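Local coordinates for protein copper-transporting ATPase (Sulfolobus solfataricus, PDB 2YJ5) that probably uses ATP hydrolysis to drive metal cations such as copper across the cell membrane, the fragment here comprising its cytoplasmic catalytic part, at residues D29-N34 with E151-I156. The protein carries 1 engineered substitution. Sequence-based numbering, arbitrary orientation.
Sequences DTIIFN and EGLKII. Engineered in segment 29-34: Asn34 (natural residue Asp).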
# COMPACT_ATOMS: atom_id res chain seq x y z
N ASP A 29 17.48 -16.37 4.40
CA ASP A 29 16.59 -17.50 4.67
C ASP A 29 15.12 -17.09 4.89
O ASP A 29 14.22 -17.95 4.90
CB ASP A 29 17.09 -18.31 5.86
CG ASP A 29 17.01 -17.54 7.16
OD1 ASP A 29 15.92 -17.53 7.79
OD2 ASP A 29 18.03 -16.94 7.57
N THR A 30 14.88 -15.80 5.08
CA THR A 30 13.54 -15.29 5.37
C THR A 30 13.23 -14.08 4.50
O THR A 30 14.11 -13.23 4.29
CB THR A 30 13.43 -14.88 6.86
OG1 THR A 30 13.75 -16.00 7.68
CG2 THR A 30 12.02 -14.37 7.22
N ILE A 31 12.01 -14.01 3.98
CA ILE A 31 11.56 -12.87 3.16
C ILE A 31 10.37 -12.14 3.79
O ILE A 31 9.37 -12.76 4.16
CB ILE A 31 11.15 -13.29 1.74
CG1 ILE A 31 12.30 -14.02 1.05
CG2 ILE A 31 10.77 -12.08 0.90
CD1 ILE A 31 11.87 -14.76 -0.19
N ILE A 32 10.48 -10.82 3.90
CA ILE A 32 9.41 -10.02 4.49
C ILE A 32 8.96 -8.88 3.57
O ILE A 32 9.77 -8.06 3.14
CB ILE A 32 9.85 -9.39 5.80
CG1 ILE A 32 10.37 -10.47 6.75
CG2 ILE A 32 8.70 -8.59 6.43
CD1 ILE A 32 10.71 -9.96 8.12
N PHE A 33 7.67 -8.87 3.26
CA PHE A 33 7.06 -7.79 2.50
C PHE A 33 6.37 -6.75 3.41
O PHE A 33 5.65 -7.10 4.34
CB PHE A 33 6.01 -8.34 1.54
CG PHE A 33 6.59 -9.15 0.42
CD1 PHE A 33 6.87 -10.50 0.59
CD2 PHE A 33 6.85 -8.58 -0.81
CE1 PHE A 33 7.42 -11.25 -0.44
CE2 PHE A 33 7.39 -9.32 -1.85
CZ PHE A 33 7.68 -10.66 -1.66
N ASN A 34 6.61 -5.48 3.14
CA ASN A 34 5.73 -4.43 3.61
C ASN A 34 4.58 -4.32 2.60
O ASN A 34 4.81 -4.00 1.45
CB ASN A 34 6.50 -3.12 3.75
CG ASN A 34 5.60 -1.96 4.14
OD1 ASN A 34 5.04 -1.93 5.24
ND2 ASN A 34 5.45 -0.99 3.23
N GLU A 151 14.22 -23.77 -1.57
CA GLU A 151 14.79 -23.67 -0.22
C GLU A 151 13.72 -23.56 0.86
O GLU A 151 14.03 -23.34 2.03
CB GLU A 151 15.76 -22.49 -0.13
N GLY A 152 12.46 -23.73 0.46
CA GLY A 152 11.35 -23.58 1.39
C GLY A 152 11.55 -22.36 2.28
O GLY A 152 11.31 -22.42 3.49
N LEU A 153 12.01 -21.27 1.68
CA LEU A 153 12.24 -20.02 2.40
C LEU A 153 11.00 -19.63 3.18
O LEU A 153 9.89 -20.01 2.81
CB LEU A 153 12.61 -18.90 1.43
CG LEU A 153 14.02 -18.95 0.84
CD1 LEU A 153 14.15 -17.95 -0.28
CD2 LEU A 153 15.04 -18.68 1.92
N LYS A 154 11.20 -18.88 4.25
CA LYS A 154 10.11 -18.39 5.09
C LYS A 154 9.60 -17.03 4.59
O LYS A 154 10.39 -16.09 4.44
CB LYS A 154 10.55 -18.30 6.56
CG LYS A 154 9.45 -17.83 7.50
CD LYS A 154 9.61 -18.42 8.90
CE LYS A 154 11.02 -18.19 9.45
NZ LYS A 154 11.19 -18.69 10.85
N ILE A 155 8.30 -16.95 4.34
CA ILE A 155 7.68 -15.74 3.79
C ILE A 155 6.75 -15.06 4.79
O ILE A 155 5.83 -15.68 5.32
CB ILE A 155 6.89 -16.06 2.52
CG1 ILE A 155 7.84 -16.62 1.46
CG2 ILE A 155 6.18 -14.82 2.01
CD1 ILE A 155 7.14 -17.25 0.29
N ILE A 156 7.00 -13.78 5.06
CA ILE A 156 6.18 -13.02 6.01
C ILE A 156 5.63 -11.73 5.42
O ILE A 156 6.30 -11.07 4.62
CB ILE A 156 6.97 -12.64 7.29
CG1 ILE A 156 7.67 -13.86 7.87
CG2 ILE A 156 6.03 -11.96 8.31
CD1 ILE A 156 8.74 -13.52 8.91
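Thr30, Ile31 and Ile32 pair in parallel with Lys154, Ile155 and Ile156, the strand axes 4.7 Å apart and inclined by 15°, and four backbone hydrogen bonds join the two segments: Lys154 N to Asp29 O, Ile31 N to Lys154 O, Ile156 N to Ile31 O (2.7 Å) and Phe33 N to Ile156 O. On one face Ile156 CD1 reaches both Thr30 CG2, at 3.8 Å, and Ile32 CG1; Ile32 and Ile156 run side by side in the same direction. Thr30 CG2 lies anti to the backbone N while OG1 sits beside that N (chi1 -57°), so the methyl serves the apolar contact and OG1 bonds Asp29 OD1 at 2.7 Å, from above the carboxylate plane. Asp29 OD2 is held by Lys200 N. A valine in place of Thr30 would probably cost OD1 this hydroxyl partner, leaving the carboxylate less firmly fixed. On the other face Ile31 CD1 meets Leu153 CD1 at 3.9 Å. Strand 30-34, flanked by 154-158 and 201-205, ends in engineered Asn34, whose OD1 hydrogen-bonds Lys187 NZ, followed by ATP-binding Lys35; a central parallel strand ending at the phosphorylated aspartate, here replaced by Asn34, is characteristic of the HAD-type Rossmannoid phosphorylation domain of P-type ATPases.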